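Local atomic coordinates of tyrosyl-tRNA synthetase (Aeropyrum pernix, PDB entry 2CYA), a protein that probably catalyses the ATP-dependent activation of tyrosine and its transfer to the acceptor end of tRNA(Tyr), acting as a homodimeric class I synthetase. Residues 246-251 against 258-263; 274-279 against 328-333; 13-18 against 286-291. One frame throughout, in Å; residues are numbered along the deposited sequence.

Contact 1 of 3, residues 246-251 against 258-263; sequences TAVFVV and RRKIRK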
loop_
_atom_site.group_PDB
_atom_site.type_symbol
_atom_site.label_atom_id
_atom_site.label_comp_id
_atom_site.label_asym_id
_atom_site.label_seq_id
_atom_site.Cartn_x
_atom_site.Cartn_y
_atom_site.Cartn_z
ATOM N N THR A 246 5.885 7.673 -34.109
ATOM C CA THR A 246 7.060 8.182 -33.409
ATOM C C THR A 246 7.858 7.075 -32.731
ATOM O O THR A 246 8.835 7.349 -32.029
ATOM C CB THR A 246 6.681 9.195 -32.327
ATOM O OG1 THR A 246 5.923 8.537 -31.297
ATOM C CG2 THR A 246 5.876 10.332 -32.942
ATOM N N ALA A 247 7.425 5.830 -32.928
ATOM C CA ALA A 247 8.104 4.689 -32.337
ATOM C C ALA A 247 8.163 3.507 -33.302
ATOM O O ALA A 247 7.209 3.228 -34.032
ATOM C CB ALA A 247 7.399 4.277 -31.056
ATOM N N VAL A 248 9.285 2.804 -33.299
ATOM C CA VAL A 248 9.441 1.648 -34.155
ATOM C C VAL A 248 9.178 0.407 -33.312
ATOM O O VAL A 248 9.906 0.135 -32.356
ATOM C CB VAL A 248 10.865 1.596 -34.748
ATOM C CG1 VAL A 248 11.016 0.380 -35.657
ATOM C CG2 VAL A 248 11.133 2.885 -35.526
ATOM N N PHE A 249 8.126 -0.335 -33.637
ATOM C CA PHE A 249 7.820 -1.548 -32.873
ATOM C C PHE A 249 8.573 -2.746 -33.448
ATOM O O PHE A 249 8.936 -2.747 -34.629
ATOM C CB PHE A 249 6.316 -1.828 -32.879
ATOM C CG PHE A 249 5.502 -0.717 -32.301
ATOM C CD1 PHE A 249 4.926 0.238 -33.123
ATOM C CD2 PHE A 249 5.356 -0.594 -30.920
ATOM C CE1 PHE A 249 4.213 1.314 -32.578
ATOM C CE2 PHE A 249 4.647 0.478 -30.365
ATOM C CZ PHE A 249 4.076 1.432 -31.195
ATOM N N VAL A 250 8.797 -3.762 -32.615
ATOM C CA VAL A 250 9.535 -4.930 -33.061
ATOM C C VAL A 250 8.772 -5.717 -34.099
ATOM O O VAL A 250 9.304 -6.674 -34.641
ATOM C CB VAL A 250 9.921 -5.886 -31.888
ATOM C CG1 VAL A 250 10.878 -5.184 -30.940
ATOM C CG2 VAL A 250 8.683 -6.361 -31.161
ATOM N N VAL A 251 7.530 -5.323 -34.378
ATOM C CA VAL A 251 6.750 -6.025 -35.389
ATOM C C VAL A 251 6.351 -5.136 -36.559
ATOM O O VAL A 251 5.496 -5.516 -37.356
ATOM C CB VAL A 251 5.454 -6.686 -34.820
ATOM C CG1 VAL A 251 5.811 -7.792 -33.818
ATOM C CG2 VAL A 251 4.553 -5.631 -34.195
ATOM N N ARG A 258 11.137 2.091 -42.763
ATOM C CA ARG A 258 11.704 3.051 -43.709
ATOM C C ARG A 258 10.968 4.397 -43.635
ATOM O O ARG A 258 11.595 5.463 -43.679
ATOM C CB ARG A 258 11.609 2.508 -45.135
ATOM C CG ARG A 258 12.743 1.582 -45.514
ATOM C CD ARG A 258 12.523 0.947 -46.863
ATOM N NE ARG A 258 13.466 -0.157 -47.038
ATOM C CZ ARG A 258 13.122 -1.400 -47.360
ATOM N NH1 ARG A 258 14.065 -2.319 -47.480
ATOM N NH2 ARG A 258 11.852 -1.719 -47.582
ATOM N N ARG A 259 9.642 4.338 -43.521
ATOM C CA ARG A 259 8.827 5.550 -43.449
ATOM C C ARG A 259 9.106 6.319 -42.159
ATOM O O ARG A 259 9.445 7.505 -42.192
ATOM C CB ARG A 259 7.333 5.207 -43.508
ATOM C CG ARG A 259 6.398 6.429 -43.422
ATOM C CD ARG A 259 5.072 6.032 -42.787
ATOM N NE ARG A 259 4.667 4.716 -43.269
ATOM C CZ ARG A 259 4.206 3.726 -42.507
ATOM N NH1 ARG A 259 3.882 2.572 -43.075
ATOM N NH2 ARG A 259 4.066 3.878 -41.197
ATOM N N LYS A 260 8.966 5.631 -41.027
ATOM C CA LYS A 260 9.190 6.251 -39.726
ATOM C C LYS A 260 10.577 6.853 -39.586
ATOM O O LYS A 260 10.725 7.935 -39.028
ATOM C CB LYS A 260 8.942 5.239 -38.604
ATOM C CG LYS A 260 7.492 4.799 -38.495
ATOM C CD LYS A 260 7.311 3.800 -37.348
ATOM C CE LYS A 260 5.889 3.285 -37.265
ATOM N NZ LYS A 260 5.722 2.479 -36.016
ATOM N N ILE A 261 11.598 6.164 -40.077
ATOM C CA ILE A 261 12.952 6.702 -39.975
ATOM C C ILE A 261 13.153 7.879 -40.948
ATOM O O ILE A 261 13.767 8.889 -40.604
ATOM C CB ILE A 261 13.997 5.606 -40.262
ATOM C CG1 ILE A 261 13.911 4.518 -39.178
ATOM C CG2 ILE A 261 15.387 6.216 -40.334
ATOM C CD1 ILE A 261 14.093 5.026 -37.759
ATOM N N ARG A 262 12.624 7.744 -42.158
ATOM C CA ARG A 262 12.738 8.797 -43.166
ATOM C C ARG A 262 12.142 10.115 -42.637
ATOM O O ARG A 262 12.714 11.179 -42.823
ATOM C CB ARG A 262 12.024 8.351 -44.450
ATOM C CG ARG A 262 12.112 9.321 -45.627
ATOM C CD ARG A 262 11.587 8.672 -46.917
ATOM N NE ARG A 262 10.189 8.263 -46.801
ATOM C CZ ARG A 262 9.747 7.015 -46.945
ATOM N NH1 ARG A 262 10.587 6.022 -47.218
ATOM N NH2 ARG A 262 8.452 6.757 -46.800
ATOM N N LYS A 263 11.010 10.027 -41.954
ATOM C CA LYS A 263 10.340 11.200 -41.394
ATOM C C LYS A 263 10.892 11.653 -40.035
ATOM O O LYS A 263 10.456 12.666 -39.490
ATOM C CB LYS A 263 8.850 10.901 -41.221
ATOM C CG LYS A 263 8.084 10.650 -42.514
ATOM C CD LYS A 263 6.625 10.349 -42.194
ATOM C CE LYS A 263 5.756 10.360 -43.448
ATOM N NZ LYS A 263 4.321 10.053 -43.138
#

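Contact 2 of 3, residues 274-279 against 328-333; sequences NPVLEI and NAVAES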
loop_
_atom_site.group_PDB
_atom_site.type_symbol
_atom_site.label_atom_id
_atom_site.label_comp_id
_atom_site.label_asym_id
_atom_site.label_seq_id
_atom_site.Cartn_x
_atom_site.Cartn_y
_atom_site.Cartn_z
ATOM N N ASN A 274 18.873 14.019 -31.064
ATOM C CA ASN A 274 18.746 13.332 -32.343
ATOM C C ASN A 274 18.497 11.828 -32.116
ATOM O O ASN A 274 19.421 11.084 -31.777
ATOM C CB ASN A 274 20.032 13.536 -33.148
ATOM C CG ASN A 274 19.933 12.996 -34.559
ATOM O OD1 ASN A 274 19.127 12.105 -34.839
ATOM N ND2 ASN A 274 20.766 13.524 -35.460
ATOM N N PRO A 275 17.248 11.367 -32.310
ATOM C CA PRO A 275 16.851 9.961 -32.129
ATOM C C PRO A 275 17.514 9.007 -33.127
ATOM O O PRO A 275 17.797 7.851 -32.803
ATOM C CB PRO A 275 15.332 9.985 -32.318
ATOM C CG PRO A 275 14.956 11.446 -32.163
ATOM C CD PRO A 275 16.113 12.168 -32.791
ATOM N N VAL A 276 17.754 9.498 -34.339
ATOM C CA VAL A 276 18.377 8.692 -35.372
ATOM C C VAL A 276 19.780 8.311 -34.943
ATOM O O VAL A 276 20.212 7.170 -35.127
ATOM C CB VAL A 276 18.423 9.446 -36.720
ATOM C CG1 VAL A 276 19.018 8.547 -37.797
ATOM C CG2 VAL A 276 17.007 9.879 -37.109
ATOM N N LEU A 277 20.493 9.265 -34.361
ATOM C CA LEU A 277 21.841 8.992 -33.884
ATOM C C LEU A 277 21.788 8.087 -32.639
ATOM O O LEU A 277 22.609 7.189 -32.491
ATOM C CB LEU A 277 22.575 10.306 -33.568
ATOM C CG LEU A 277 23.221 11.002 -34.768
ATOM C CD1 LEU A 277 24.020 12.218 -34.306
ATOM C CD2 LEU A 277 24.157 10.017 -35.466
ATOM N N GLU A 278 20.821 8.321 -31.758
ATOM C CA GLU A 278 20.674 7.501 -30.557
ATOM C C GLU A 278 20.453 6.047 -30.962
ATOM O O GLU A 278 21.025 5.143 -30.368
ATOM C CB GLU A 278 19.480 7.964 -29.718
ATOM C CG GLU A 278 19.599 9.388 -29.204
ATOM C CD GLU A 278 18.385 9.825 -28.404
ATOM O OE1 GLU A 278 17.252 9.406 -28.731
ATOM O OE2 GLU A 278 18.564 10.604 -27.450
ATOM N N ILE A 279 19.609 5.824 -31.966
ATOM C CA ILE A 279 19.357 4.463 -32.424
ATOM C C ILE A 279 20.672 3.849 -32.911
ATOM O O ILE A 279 20.997 2.700 -32.586
ATOM C CB ILE A 279 18.331 4.448 -33.564
ATOM C CG1 ILE A 279 16.950 4.790 -33.003
ATOM C CG2 ILE A 279 18.387 3.106 -34.313
ATOM C CD1 ILE A 279 15.885 4.993 -34.040
ATOM N N ASN A 328 18.660 6.623 -44.256
ATOM C CA ASN A 328 18.583 5.415 -45.067
ATOM C C ASN A 328 19.412 4.291 -44.511
ATOM O O ASN A 328 18.945 3.158 -44.433
ATOM C CB ASN A 328 19.044 5.679 -46.509
ATOM C CG ASN A 328 17.945 6.240 -47.376
ATOM O OD1 ASN A 328 18.172 6.570 -48.537
ATOM N ND2 ASN A 328 16.743 6.353 -46.819
ATOM N N ALA A 329 20.652 4.607 -44.148
ATOM C CA ALA A 329 21.571 3.605 -43.623
ATOM C C ALA A 329 21.098 3.043 -42.289
ATOM O O ALA A 329 21.243 1.848 -42.029
ATOM C CB ALA A 329 22.975 4.202 -43.468
ATOM N N VAL A 330 20.556 3.904 -41.437
ATOM C CA VAL A 330 20.077 3.453 -40.142
ATOM C C VAL A 330 18.822 2.621 -40.349
ATOM O O VAL A 330 18.666 1.564 -39.748
ATOM C CB VAL A 330 19.812 4.667 -39.199
ATOM C CG1 VAL A 330 18.882 4.275 -38.033
ATOM C CG2 VAL A 330 21.154 5.174 -38.655
ATOM N N ALA A 331 17.946 3.085 -41.238
ATOM C CA ALA A 331 16.702 2.384 -41.524
ATOM C C ALA A 331 16.978 0.974 -41.994
ATOM O O ALA A 331 16.386 0.013 -41.492
ATOM C CB ALA A 331 15.913 3.135 -42.583
ATOM N N GLU A 332 17.897 0.845 -42.949
ATOM C CA GLU A 332 18.227 -0.461 -43.496
ATOM C C GLU A 332 18.873 -1.388 -42.462
ATOM O O GLU A 332 18.552 -2.581 -42.430
ATOM C CB GLU A 332 19.096 -0.304 -44.759
ATOM C CG GLU A 332 18.387 0.475 -45.912
ATOM C CD GLU A 332 17.084 -0.189 -46.362
ATOM O OE1 GLU A 332 17.104 -1.416 -46.635
ATOM O OE2 GLU A 332 16.043 0.511 -46.446
ATOM N N SER A 333 19.763 -0.868 -41.612
ATOM C CA SER A 333 20.376 -1.704 -40.568
ATOM C C SER A 333 19.336 -2.113 -39.499
ATOM O O SER A 333 19.342 -3.235 -38.993
ATOM C CB SER A 333 21.515 -0.959 -39.887
ATOM O OG SER A 333 22.473 -0.558 -40.839
#

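Contact 3 of 3, residues 13-18 against 286-291; sequences IARNTV and ARDGFT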
loop_
_atom_site.group_PDB
_atom_site.type_symbol
_atom_site.label_atom_id
_atom_site.label_comp_id
_atom_site.label_asym_id
_atom_site.label_seq_id
_atom_site.Cartn_x
_atom_site.Cartn_y
_atom_site.Cartn_z
ATOM N N ILE A 13 29.594 -4.155 -17.767
ATOM C CA ILE A 13 28.371 -3.692 -17.121
ATOM C C ILE A 13 28.147 -2.206 -17.397
ATOM O O ILE A 13 27.021 -1.784 -17.672
ATOM C CB ILE A 13 28.434 -3.917 -15.579
ATOM C CG1 ILE A 13 28.349 -5.406 -15.277
ATOM C CG2 ILE A 13 27.323 -3.162 -14.885
ATOM C CD1 ILE A 13 28.637 -5.749 -13.839
ATOM N N ALA A 14 29.212 -1.414 -17.347
ATOM C CA ALA A 14 29.089 0.023 -17.563
ATOM C C ALA A 14 28.861 0.462 -19.002
ATOM O O ALA A 14 28.271 1.516 -19.240
ATOM C CB ALA A 14 30.314 0.740 -17.013
ATOM N N ARG A 15 29.327 -0.337 -19.953
ATOM C CA ARG A 15 29.211 -0.002 -21.372
ATOM C C ARG A 15 27.831 0.516 -21.796
ATOM O O ARG A 15 26.817 -0.153 -21.622
ATOM C CB ARG A 15 29.630 -1.217 -22.231
ATOM C CG ARG A 15 28.489 -2.056 -22.793
ATOM C CD ARG A 15 28.811 -3.554 -22.871
ATOM N NE ARG A 15 29.848 -3.873 -23.838
ATOM C CZ ARG A 15 29.808 -4.920 -24.659
ATOM N NH1 ARG A 15 28.773 -5.756 -24.634
ATOM N NH2 ARG A 15 30.808 -5.133 -25.508
ATOM N N ASN A 16 27.824 1.742 -22.313
ATOM C CA ASN A 16 26.635 2.405 -22.820
ATOM C C ASN A 16 25.571 2.878 -21.827
ATOM O O ASN A 16 24.495 3.326 -22.225
ATOM C CB ASN A 16 25.991 1.528 -23.890
ATOM C CG ASN A 16 26.816 1.473 -25.158
ATOM O OD1 ASN A 16 27.183 2.518 -25.720
ATOM N ND2 ASN A 16 27.118 0.257 -25.620
ATOM N N THR A 17 25.868 2.790 -20.541
ATOM C CA THR A 17 24.931 3.252 -19.547
ATOM C C THR A 17 25.063 4.768 -19.416
ATOM O O THR A 17 26.096 5.348 -19.771
ATOM C CB THR A 17 25.223 2.585 -18.203
ATOM O OG1 THR A 17 26.563 2.893 -17.800
ATOM C CG2 THR A 17 25.079 1.083 -18.333
ATOM N N VAL A 18 24.010 5.406 -18.916
ATOM C CA VAL A 18 23.998 6.849 -18.706
ATOM C C VAL A 18 24.679 7.157 -17.366
ATOM O O VAL A 18 25.356 8.173 -17.214
ATOM C CB VAL A 18 22.550 7.394 -18.644
ATOM C CG1 VAL A 18 22.557 8.867 -18.244
ATOM C CG2 VAL A 18 21.871 7.219 -19.981
ATOM N N ALA A 286 25.507 -1.353 -30.605
ATOM C CA ALA A 286 25.511 -2.082 -29.346
ATOM C C ALA A 286 26.132 -3.443 -29.662
ATOM O O ALA A 286 26.770 -4.064 -28.814
ATOM C CB ALA A 286 24.081 -2.259 -28.838
ATOM N N ARG A 287 25.941 -3.883 -30.905
ATOM C CA ARG A 287 26.448 -5.164 -31.390
ATOM C C ARG A 287 27.943 -5.117 -31.703
ATOM O O ARG A 287 28.364 -4.426 -32.637
ATOM C CB ARG A 287 25.690 -5.570 -32.653
ATOM C CG ARG A 287 26.140 -6.890 -33.265
ATOM C CD ARG A 287 25.666 -7.001 -34.708
ATOM N NE ARG A 287 26.012 -8.284 -35.313
ATOM C CZ ARG A 287 25.854 -8.572 -36.603
ATOM N NH1 ARG A 287 25.354 -7.659 -37.433
ATOM N NH2 ARG A 287 26.193 -9.773 -37.066
ATOM N N ASP A 288 28.744 -5.846 -30.930
ATOM C CA ASP A 288 30.182 -5.862 -31.171
ATOM C C ASP A 288 30.434 -6.248 -32.624
ATOM O O ASP A 288 29.755 -7.116 -33.179
ATOM C CB ASP A 288 30.884 -6.843 -30.221
ATOM C CG ASP A 288 30.909 -6.346 -28.775
ATOM O OD1 ASP A 288 31.549 -5.305 -28.502
ATOM O OD2 ASP A 288 30.287 -6.995 -27.909
ATOM N N GLY A 289 31.396 -5.576 -33.247
ATOM C CA GLY A 289 31.706 -5.859 -34.636
ATOM C C GLY A 289 30.685 -5.334 -35.636
ATOM O O GLY A 289 30.596 -5.851 -36.751
ATOM N N PHE A 290 29.907 -4.320 -35.254
ATOM C CA PHE A 290 28.915 -3.757 -36.168
ATOM C C PHE A 290 29.551 -2.701 -37.058
ATOM O O PHE A 290 30.445 -1.964 -36.632
ATOM C CB PHE A 290 27.740 -3.111 -35.422
ATOM C CG PHE A 290 26.752 -2.423 -36.335
ATOM C CD1 PHE A 290 25.862 -3.167 -37.113
ATOM C CD2 PHE A 290 26.742 -1.034 -36.455
ATOM C CE1 PHE A 290 24.978 -2.543 -38.001
ATOM C CE2 PHE A 290 25.864 -0.390 -37.340
ATOM C CZ PHE A 290 24.976 -1.150 -38.117
ATOM N N THR A 291 29.049 -2.628 -38.288
ATOM C CA THR A 291 29.530 -1.688 -39.288
ATOM C C THR A 291 28.355 -0.995 -39.966
ATOM O O THR A 291 27.380 -1.648 -40.317
ATOM C CB THR A 291 30.299 -2.424 -40.390
ATOM O OG1 THR A 291 31.161 -3.402 -39.803
ATOM C CG2 THR A 291 31.115 -1.450 -41.194
#

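Contact 1 of 3, residues 246-251 against 258-263
The ammonium group of Lys260 is gripped by three acceptors: Lys260 NZ donates to Ala247 O at 2.6 Å, forms a salt bridge with Asp252 and donates to Pro244 O. This ties helix 254-262 to the loop that follows the KMSKS signature of class I synthetases. The donor approaches almost end-on to the Ala247 carbonyl, at a C=O...NZ angle of 164°. Lys260 gets there by running extended beyond CG, with CG anti to its own carbonyl carbon (chi1 -66°). The carboxylate of Asp252 also accepts from Phe249 N, which links the lysine to the backbone of the loop. The Phe249 side chain crosses the lysine at about a right angle, and its CD1 lies 3.7 Å from Lys260 NZ in an oblique approach. The same ring lies about 3 Å, at nearest side-chain atoms, from Lys241, an inferred ATP-binding residue of the signature. Because the site is buried, a leucine in place of Lys260 would probably leave Ala247 O, Pro244 O and the Asp252 carboxylate without the ammonium group that pairs with all three. Apolar packing continues the contact beside the lysine: Val248 CG2 is 4.3 Å from Lys260 CD and equally 4.3 Å from Ile261 CD1.

Contact 2 of 3, residues 274-279 against 328-333
Val330 meets Val276 and Ile279 through branched aliphatic side chains, with no flat group in the touching surface; the planar group that matters is the Asn274 carboxamide, at the start of the first helix. Leu277 N sits over a face of that amide, 71° out of its carbonyl plane, and donates to Asn274 OD1 at 3.2 Å, while Val276 N adds a weak bond to the same oxygen. Asn274 is thus the N-cap of helix 275-284, and its ND2 donates to Gln270 O. Near this capped end Val276 and Ile279, three residues apart, both touch helix 323-346. Val330 answers with one methyl for each: CG1, anti to the backbone N (chi1 161°), comes to 3.9 Å from Ile279 CG2, and Val330 CG2 comes to 4.1 Å from Val276 CG1. Across the two segments the backbones come closest at Val276 CA and Val330 CA, 7.3 Å apart, and short branched side chains alone make the contact. Leu326 and Lys327 extend the packing on Val276, and Leu334 does so on Ile279. On the second helix, Ser333 OG returns to Ala329 O at 3.0 Å, from the opposite face of that carbonyl to Ser333 N. The touching residues form a buried, apolar helix-on-helix contact beside an asparagine N-cap, in the helical region that follows the KMSKS loop of this tyrosyl-tRNA synthetase.

Contact 3 of 3, residues 13-18 against 286-291
Arg15 and Asp288, the pair that meets here, hold the same place in two type II beta turns, Ala14 to Thr17 and Arg287 to Phe290. Each is the second residue of its turn, and each is followed by a residue with positive phi: Asn16 in the first, Gly289 in the second. The first turn ends helix 5-14; it is closed by Thr17 N to Ala14 O at 3.0 Å, and Thr17 OG1 adds a bond to the same oxygen at 2.6 Å. The second turn is closed by a weak bond from Phe290 N to Arg287 O.

Bends at chi2 and chi3 bring the Arg15 guanidinium to Asp288, where the two form a salt bridge. Arg15 NH2 donates to Asp288 OD2 at 3.1 Å with an N-H...O angle of 156°, and OD2 receives it on its syn lone pair, the side of the other oxygen. The approach is at the guanidinium edge but slightly tilted from its plane, and the two planar groups are turned 36° apart. Arg15 NH2 is equally near Asp288 OD1, at 3.1 Å, while Arg15 NH1 stays 3.8 Å from Asp288 OD2, so one nitrogen faces both carboxylate oxygens and the pairing is not the bidentate two-nitrogen one. Arg15 NH1 has a second anionic partner in Asp61, so the guanidinium is shared between two carboxylates. Lys58 NZ, on helix 51-64, donates to both Ile13 O and Arg15 O at the end of helix 5-14. The arrangement is a surface salt bridge between the second residues of two type II beta turns, joining the N-terminal helix 5-14 to the loop between helix 275-284 and strand 292-293.

Contacts 1 and 2 are neighbours, with centres 10 Å apart, and come in series along the chain through the successive helices 254-262 and 275-284. Helix 323-346 joins them: Glu332 forms a salt bridge with Arg258, and Ala331 packs on Ile261, whose CD1 also touches Ile279. Contact 3 lies about 16 Å from contact 2 and 22 Å from contact 1, centre to centre. Its segments enclose contact 1 in sequence and alternate with those of contact 2, which it meets where Ser333 packs on Phe290. Together they knit the helices after the KMSKS loop to one another, and contact 3 adds a surface tie to the N-terminal helix.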